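Local coordinates for protein homoserine O-acetyltransferase (Pseudomonas veronii, PDB 5EFZ) that hydrolyses ethyl acetate to ethanol and acetate, as a homodimeric alpha/beta-hydrolase esterase working in the breakdown of short-chain methyl ketones, at residues Glu182-Phe185 against Leu186-Ile190; Ser229-Phe232 against Phe233-Gly236; Phe243-Met246 against Gln247-Val250; Phe307-Val310 against Asp311-Leu314. All coordinates share one frame; numbering follows the deposited sequence.

Contact 1. Residues Glu182-Phe185 against Leu186-Ile190; sequences EHDF and LFTEI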
# COMPACT_ATOMS: atom_id res chain seq x y z
N GLU A 182 12.83 4.66 -3.35
CA GLU A 182 11.96 5.81 -3.66
C GLU A 182 10.51 5.53 -3.25
O GLU A 182 9.80 6.42 -2.76
CB GLU A 182 12.02 6.17 -5.15
CG GLU A 182 13.34 6.80 -5.63
CD GLU A 182 13.22 7.36 -7.06
OE1 GLU A 182 13.17 6.56 -8.04
OE2 GLU A 182 13.17 8.60 -7.22
N HIS A 183 10.07 4.28 -3.41
CA HIS A 183 8.71 3.92 -3.04
C HIS A 183 8.53 4.03 -1.52
O HIS A 183 7.48 4.46 -1.04
CB HIS A 183 8.38 2.49 -3.54
CG HIS A 183 7.01 2.00 -3.17
ND1 HIS A 183 6.77 1.23 -2.04
CD2 HIS A 183 5.82 2.12 -3.80
CE1 HIS A 183 5.48 0.95 -1.97
NE2 HIS A 183 4.88 1.47 -3.03
N ASP A 184 9.54 3.62 -0.76
CA ASP A 184 9.41 3.68 0.69
C ASP A 184 9.43 5.14 1.16
O ASP A 184 8.71 5.53 2.10
CB ASP A 184 10.53 2.87 1.35
CG ASP A 184 10.28 2.62 2.81
OD1 ASP A 184 9.09 2.54 3.22
OD2 ASP A 184 11.27 2.46 3.55
N PHE A 185 10.26 5.95 0.50
CA PHE A 185 10.30 7.38 0.78
C PHE A 185 8.94 8.03 0.55
O PHE A 185 8.49 8.85 1.35
CB PHE A 185 11.35 8.05 -0.11
CG PHE A 185 11.58 9.52 0.22
CD1 PHE A 185 10.74 10.51 -0.29
CD2 PHE A 185 12.68 9.90 0.97
CE1 PHE A 185 10.97 11.87 0.01
CE2 PHE A 185 12.92 11.25 1.26
CZ PHE A 185 12.06 12.22 0.79
N LEU A 186 8.28 7.67 -0.56
CA LEU A 186 6.92 8.17 -0.81
C LEU A 186 5.91 7.75 0.27
O LEU A 186 5.07 8.55 0.73
CB LEU A 186 6.44 7.69 -2.17
CG LEU A 186 4.97 8.04 -2.50
CD1 LEU A 186 4.80 9.55 -2.71
CD2 LEU A 186 4.55 7.28 -3.76
N PHE A 187 5.94 6.47 0.66
CA PHE A 187 5.09 6.00 1.74
C PHE A 187 5.26 6.86 3.00
O PHE A 187 4.30 7.31 3.60
CB PHE A 187 5.44 4.55 2.06
CG PHE A 187 4.76 4.00 3.29
CD1 PHE A 187 3.42 4.23 3.53
CD2 PHE A 187 5.47 3.17 4.17
CE1 PHE A 187 2.79 3.67 4.68
CE2 PHE A 187 4.85 2.63 5.32
CZ PHE A 187 3.52 2.88 5.57
N THR A 188 6.51 7.06 3.38
CA THR A 188 6.76 7.84 4.60
C THR A 188 6.39 9.31 4.40
O THR A 188 5.91 9.95 5.32
CB THR A 188 8.21 7.70 5.01
OG1 THR A 188 8.50 6.28 5.11
CG2 THR A 188 8.39 8.35 6.40
N GLU A 189 6.58 9.83 3.19
CA GLU A 189 6.11 11.20 2.91
C GLU A 189 4.60 11.31 3.12
O GLU A 189 4.09 12.29 3.70
CB GLU A 189 6.46 11.62 1.49
CG GLU A 189 5.87 12.99 1.11
CD GLU A 189 6.49 13.56 -0.14
OE1 GLU A 189 5.78 13.78 -1.16
OE2 GLU A 189 7.70 13.83 -0.10
N ILE A 190 3.86 10.32 2.64
CA ILE A 190 2.41 10.34 2.79
C ILE A 190 2.04 10.21 4.25
O ILE A 190 1.10 10.86 4.72
CB ILE A 190 1.76 9.20 1.94
CG1 ILE A 190 1.93 9.58 0.45
CG2 ILE A 190 0.26 8.98 2.35
CD1 ILE A 190 1.60 8.43 -0.56
O HOH W 1 10.96 5.79 4.05

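Contact 2. Residues Ser229-Phe232 against Phe233-Gly236; sequences SPEF and FRTG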
# COMPACT_ATOMS: atom_id res chain seq x y z
N SER A 229 -1.01 -7.13 5.38
CA SER A 229 -1.07 -7.54 3.98
C SER A 229 -2.53 -7.78 3.60
O SER A 229 -3.38 -7.92 4.47
CB SER A 229 -0.25 -8.82 3.70
OG SER A 229 -0.94 -9.95 4.20
N PRO A 230 -2.83 -7.77 2.29
CA PRO A 230 -4.19 -8.15 1.91
C PRO A 230 -4.57 -9.56 2.42
O PRO A 230 -5.71 -9.80 2.81
CB PRO A 230 -4.15 -8.10 0.38
CG PRO A 230 -3.11 -6.99 0.10
CD PRO A 230 -2.05 -7.22 1.16
N GLU A 231 -3.61 -10.48 2.42
CA GLU A 231 -3.88 -11.84 2.91
C GLU A 231 -4.18 -11.88 4.41
O GLU A 231 -5.01 -12.69 4.85
CB GLU A 231 -2.68 -12.76 2.64
CG GLU A 231 -2.67 -13.41 1.29
CD GLU A 231 -3.91 -14.25 1.04
OE1 GLU A 231 -3.92 -15.47 1.36
OE2 GLU A 231 -4.88 -13.69 0.53
N PHE A 232 -3.49 -11.05 5.17
CA PHE A 232 -3.77 -10.89 6.61
C PHE A 232 -5.27 -10.71 6.83
O PHE A 232 -5.90 -11.40 7.66
CB PHE A 232 -2.99 -9.69 7.15
CG PHE A 232 -3.20 -9.37 8.64
CD1 PHE A 232 -2.43 -10.00 9.61
CD2 PHE A 232 -4.08 -8.35 9.03
CE1 PHE A 232 -2.57 -9.68 11.01
CE2 PHE A 232 -4.22 -8.01 10.38
CZ PHE A 232 -3.47 -8.68 11.37
N PHE A 233 -5.83 -9.76 6.10
CA PHE A 233 -7.25 -9.44 6.25
C PHE A 233 -8.14 -10.45 5.57
O PHE A 233 -9.19 -10.79 6.11
CB PHE A 233 -7.55 -8.03 5.72
CG PHE A 233 -6.82 -6.96 6.51
CD1 PHE A 233 -7.20 -6.68 7.82
CD2 PHE A 233 -5.74 -6.27 5.97
CE1 PHE A 233 -6.53 -5.70 8.56
CE2 PHE A 233 -5.05 -5.32 6.72
CZ PHE A 233 -5.45 -5.04 8.02
N ARG A 234 -7.75 -10.92 4.39
CA ARG A 234 -8.60 -11.84 3.68
C ARG A 234 -8.84 -13.10 4.51
O ARG A 234 -9.95 -13.66 4.49
CB ARG A 234 -8.02 -12.25 2.31
CG ARG A 234 -8.96 -13.23 1.56
CD ARG A 234 -8.38 -13.76 0.25
NE ARG A 234 -7.28 -14.72 0.44
CZ ARG A 234 -7.44 -16.02 0.66
NH1 ARG A 234 -8.66 -16.54 0.75
NH2 ARG A 234 -6.38 -16.81 0.82
N THR A 235 -7.81 -13.54 5.22
CA THR A 235 -7.92 -14.81 5.94
C THR A 235 -8.37 -14.60 7.38
O THR A 235 -8.47 -15.55 8.15
CB THR A 235 -6.60 -15.59 5.93
OG1 THR A 235 -5.59 -14.84 6.61
CG2 THR A 235 -6.14 -15.89 4.50
N GLY A 236 -8.65 -13.35 7.74
CA GLY A 236 -9.26 -13.07 9.02
C GLY A 236 -8.32 -13.07 10.22
O GLY A 236 -8.77 -13.30 11.34

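Contact 3. Residues Phe243-Met246 against Gln247-Val250; sequences FESM and QMFV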
# COMPACT_ATOMS: atom_id res chain seq x y z
N PHE A 243 -10.33 -9.06 17.08
CA PHE A 243 -11.08 -7.91 16.57
C PHE A 243 -12.13 -8.37 15.53
O PHE A 243 -11.78 -8.90 14.47
CB PHE A 243 -10.12 -6.88 15.98
CG PHE A 243 -9.10 -6.38 16.98
CD1 PHE A 243 -9.35 -5.26 17.75
CD2 PHE A 243 -7.91 -7.08 17.18
CE1 PHE A 243 -8.42 -4.81 18.69
CE2 PHE A 243 -6.97 -6.63 18.13
CZ PHE A 243 -7.23 -5.50 18.88
N GLU A 244 -13.40 -8.12 15.83
CA GLU A 244 -14.54 -8.64 15.06
C GLU A 244 -14.58 -8.22 13.59
O GLU A 244 -15.13 -8.92 12.75
CB GLU A 244 -15.84 -8.19 15.71
CG GLU A 244 -16.09 -8.78 17.07
CD GLU A 244 -17.38 -8.27 17.68
OE1 GLU A 244 -17.95 -7.29 17.14
OE2 GLU A 244 -17.85 -8.86 18.68
N SER A 245 -14.03 -7.04 13.30
CA SER A 245 -14.18 -6.42 11.99
C SER A 245 -12.98 -5.54 11.68
O SER A 245 -12.21 -5.23 12.60
CB SER A 245 -15.45 -5.57 11.94
OG SER A 245 -15.33 -4.48 12.83
N MET A 246 -12.80 -5.14 10.42
CA MET A 246 -11.78 -4.18 10.08
C MET A 246 -11.98 -2.89 10.89
O MET A 246 -11.00 -2.32 11.36
CB MET A 246 -11.78 -3.90 8.58
CG MET A 246 -10.52 -4.41 7.90
SD MET A 246 -9.08 -3.31 8.02
CE MET A 246 -9.76 -2.23 6.79
N GLN A 247 -13.23 -2.45 11.04
CA GLN A 247 -13.46 -1.23 11.82
C GLN A 247 -12.94 -1.40 13.25
O GLN A 247 -12.27 -0.51 13.77
CB GLN A 247 -14.95 -0.84 11.82
CG GLN A 247 -15.22 0.53 12.46
CD GLN A 247 -16.67 1.03 12.29
OE1 GLN A 247 -17.50 0.38 11.63
NE2 GLN A 247 -16.96 2.20 12.85
N MET A 248 -13.22 -2.54 13.89
CA MET A 248 -12.78 -2.74 15.28
C MET A 248 -11.25 -2.83 15.38
O MET A 248 -10.66 -2.37 16.36
CB MET A 248 -13.41 -4.01 15.88
CG MET A 248 -14.87 -3.84 16.30
SD MET A 248 -15.10 -2.29 17.21
CE MET A 248 -16.16 -1.37 16.09
N PHE A 249 -10.63 -3.42 14.37
CA PHE A 249 -9.17 -3.52 14.31
C PHE A 249 -8.50 -2.16 14.12
O PHE A 249 -7.53 -1.80 14.80
CB PHE A 249 -8.76 -4.47 13.20
CG PHE A 249 -7.28 -4.71 13.13
CD1 PHE A 249 -6.64 -5.49 14.08
CD2 PHE A 249 -6.54 -4.16 12.10
CE1 PHE A 249 -5.25 -5.71 14.02
CE2 PHE A 249 -5.17 -4.39 12.02
CZ PHE A 249 -4.52 -5.15 12.98
N VAL A 250 -9.02 -1.38 13.17
CA VAL A 250 -8.49 -0.05 12.94
C VAL A 250 -8.65 0.81 14.21
O VAL A 250 -7.69 1.45 14.64
CB VAL A 250 -9.20 0.63 11.74
CG1 VAL A 250 -8.83 2.08 11.65
CG2 VAL A 250 -8.82 -0.11 10.46

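Contact 4. Residues Phe307-Val310 against Asp311-Leu314; sequences FFTV and DDCL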
# COMPACT_ATOMS: atom_id res chain seq x y z
N PHE A 307 6.27 -2.98 1.92
CA PHE A 307 7.13 -1.87 1.54
C PHE A 307 8.62 -2.10 1.74
O PHE A 307 9.43 -1.41 1.11
CB PHE A 307 6.68 -0.55 2.23
CG PHE A 307 6.66 -0.59 3.71
CD1 PHE A 307 7.75 -0.13 4.44
CD2 PHE A 307 5.53 -1.01 4.38
CE1 PHE A 307 7.73 -0.15 5.82
CE2 PHE A 307 5.50 -1.03 5.76
CZ PHE A 307 6.61 -0.59 6.48
N PHE A 308 9.01 -3.08 2.56
CA PHE A 308 10.40 -3.54 2.53
C PHE A 308 10.31 -4.95 1.93
O PHE A 308 10.19 -5.92 2.66
CB PHE A 308 11.02 -3.58 3.94
CG PHE A 308 11.49 -2.25 4.45
CD1 PHE A 308 12.47 -1.53 3.76
CD2 PHE A 308 11.02 -1.75 5.66
CE1 PHE A 308 12.93 -0.30 4.26
CE2 PHE A 308 11.49 -0.53 6.17
CZ PHE A 308 12.44 0.19 5.47
N THR A 309 10.31 -5.08 0.60
CA THR A 309 9.92 -6.35 -0.01
C THR A 309 11.02 -7.39 -0.02
O THR A 309 12.21 -7.07 0.16
CB THR A 309 9.45 -6.17 -1.44
OG1 THR A 309 10.58 -5.88 -2.28
CG2 THR A 309 8.46 -4.98 -1.49
N VAL A 310 10.61 -8.63 -0.22
CA VAL A 310 11.57 -9.73 -0.38
C VAL A 310 12.55 -9.40 -1.50
O VAL A 310 13.77 -9.65 -1.38
CB VAL A 310 10.81 -11.06 -0.66
CG1 VAL A 310 11.73 -12.12 -1.13
CG2 VAL A 310 10.05 -11.50 0.60
N ASP A 311 12.03 -8.85 -2.59
CA ASP A 311 12.87 -8.49 -3.75
C ASP A 311 13.85 -7.36 -3.42
O ASP A 311 15.00 -7.40 -3.89
CB ASP A 311 12.02 -8.05 -4.96
CG ASP A 311 11.26 -9.20 -5.60
OD1 ASP A 311 11.82 -10.31 -5.74
OD2 ASP A 311 10.08 -9.00 -5.94
N ASP A 312 13.39 -6.34 -2.68
CA ASP A 312 14.26 -5.26 -2.20
C ASP A 312 15.44 -5.83 -1.40
O ASP A 312 16.60 -5.47 -1.62
CB ASP A 312 13.53 -4.28 -1.28
CG ASP A 312 12.53 -3.36 -2.03
OD1 ASP A 312 12.67 -3.12 -3.26
OD2 ASP A 312 11.59 -2.88 -1.35
N CYS A 313 15.14 -6.76 -0.49
CA CYS A 313 16.17 -7.22 0.43
C CYS A 313 17.06 -8.22 -0.26
O CYS A 313 18.24 -8.29 0.04
CB CYS A 313 15.56 -7.83 1.70
SG CYS A 313 14.58 -6.60 2.62
N LEU A 314 16.48 -9.00 -1.17
CA LEU A 314 17.30 -9.95 -1.91
C LEU A 314 18.38 -9.20 -2.72
O LEU A 314 19.54 -9.65 -2.80
CB LEU A 314 16.42 -10.81 -2.82
CG LEU A 314 17.17 -11.84 -3.67
CD1 LEU A 314 17.99 -12.82 -2.80
CD2 LEU A 314 16.21 -12.56 -4.59
O HOH W 2 11.99 -0.93 0.35
O HOH W 3 10.59 -4.47 -4.70

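Contact 1. Residues Glu182-Phe185 against Leu186-Ile190
Asp184 and Phe187, three residues apart on one helix, meet edge-on: OD1 of Asp184 lies 3.8 Å from CD2 of Phe187, in the plane of the ring, with carboxylate and ring only 27° from coplanar. The approach puts an oxygen next to the positive rim of the ring rather than against its pi cloud. It matters because OD1 is buried and has no hydrogen-bond partner in the model, whereas OD2 is held by Asn180 and Trp273. One residue further along, Phe185 meets Glu189 differently. CE1 of Phe185 comes within 3.8 Å of OE2 of Glu189, the ring and carboxylate planes standing 72° apart. The long chain of Glu189 runs extended beyond CG, and its other oxygen, OE1, makes a salt bridge to Lys221 of the second subunit. Thr188 turns OG1 back beside its own backbone N (chi1 -53°), where a water 2.7 Å from OG1 also gives a weak hydrogen bond to Asp184 O. That carbonyl already accepts from Thr188 N at 3.0 Å, one of four successive i to i+4 backbone bonds; the last, Glu189 N to Phe185 O, is 2.8 Å long. Leu186 packs on Thr224 of the second subunit, while the ring of Phe187 meets Trp223 edge-to-face. This is the first two and a half turns of helix 182-196 in an alpha/beta hydrolase, facing the dimer partner and bringing Asp184 to about 7 Å from Ser151, the inferred nucleophile, and Phe187 to about 7 Å from His334, side chain to side chain.

Contact 2. Residues Ser229-Phe232 against Phe233-Gly236
A bend at chi2 of Glu231 (-59°) and another at chi3 of Arg234 (72°) bring carboxylate and guanidinium together, the two chains lying side by side and pointing the same way. Arg234 grips side-on, with its NE 2.6 Å from Glu231 OE2 and its NH2 2.9 Å from Glu231 OE1. Both oxygens use their syn lone pairs, and the groups are nearly coplanar, a two-bond salt bridge that restrains rotation of either end. CG2 of Thr235 sits over one face of the guanidinium, toward its rim. The helix that carries them, 230-234, is barely more than a turn long and is closed at both ends. At its start Ser229 is the N-cap, OG accepting from Phe232 N at 2.9 Å as well as bonding to Ile331 O; at its finish Gly236, with positive phi, completes a Schellman motif. Glu231 O takes two donors there, Thr235 N at 2.9 Å and Thr235 OG1 at 2.8 Å, reaching it from opposite faces of the carbonyl plane. On another side of the helix, adjacent phenylalanines form a T-shaped pair: CD2 of Phe232 stands 3.5 Å above the plane of the Phe233 ring, over its centre, with the ring planes at 86°. Trp228 stacks on Phe232. Pro230, Glu231 and Arg234 pack on Thr309, Asp311 and Asp312 of the second subunit.

Contact 3. Residues Phe243-Met246 against Gln247-Val250
Phe243 folds back from the loop onto the first turn of helix 246-258, whose N-cap is Ser245. From its CB, 3.9 Å from both N and CA of Phe249, the side chain turns CG opposite its own carbonyl carbon (chi1 -58°). CG then lies 3.9 Å from Phe249 CD1. The two ortho carbons part company: CD1 comes up to Met248 O at 3.5 Å, whereas CD2 approaches CD1 of Phe249 at 3.7 Å, and farther out CE1 still skirts Met248 O. The result is a T-shaped pair in which the edge of Phe249 is presented to the face of Phe243, centroids 5.5 Å apart and planes at 81°. Phe249 also meets Trp228 edge-to-face. At its start the helix is capped in the usual way, Ser245 OG accepting from Met248 N at 3.1 Å and Ser245 O from Phe249 N. Met246 N, at the first helical residue, donates instead to Glu182 OE2 of the second subunit. The Met246 side chain, bent at chi2 and chi3, crosses that of Val250, with SD of Met246 4.0 Å from CG2 of Val250.

Contact 4. Residues Phe307-Val310 against Asp311-Leu314
Asp312 OD2 is gripped from two directions: Thr309 N donates to it at 3.2 Å, and a water gives it a shorter bond of 2.6 Å. The amide meets OD2 from above the carboxylate, 40° out of its plane, yet its N-H points almost straight at the oxygen. The same water donates to Phe307 O, tying the loop before the helix to the aspartate. In return Thr309 OG1 accepts from Asp312 N at 2.9 Å. The threonine can do this because chi1 of 73° sets OG1 between its backbone N and carbonyl carbon, while CG2 points away from the carbonyl and comes within 3.8 Å of Asp312 OD2. Asp312 turns its CG back beside its own N (chi1 -72°), which returns the carboxylate to the start of the helix. A second water closes another ring, accepting from Thr309 OG1 and donating to Asp312 OD1. The carboxylate's negative charge, near the positive end of the helix dipole, is probably stabilised there. Regular helical bonding then begins with Cys313 N to Thr309 O at 3.0 Å and Leu314 N to Val310 O. Upstream, Asp305 OD1 accepts from the amides of both Phe307 and Phe308, whose rings touch His334 and Ser151 respectively. The reciprocal Thr309-Asp312 bonds are a capping box at the N-terminus of helix 310-317, following directly on the loop that carries the inferred acid of the Ser-His-Asp triad of this alpha/beta hydrolase.

The four contacts follow in series along the chain, each confined to one short piece. Contacts 1, 2 and 3, on helices 182-196, 230-234 and 246-258, all fall, in sequence, between strands 170-174 and 296-300, which are neighbours in the main sheet; contact 4 starts helix 310-317 beyond strand 296-300. Contacts 2 and 3, centres 12 Å apart, join where Phe232 and Phe233 pack on Phe249, and Phe233 on Met246. Contacts 1 and 4, centres 15 Å apart, touch where Asp184 and Phe187 meet the phenylalanines beside the inferred triad. The pairs stay apart within one subunit but meet across the dimer: contact 1 with contacts 2 and 3, and contact 2 with contact 4, so the interface reaches close to the active site.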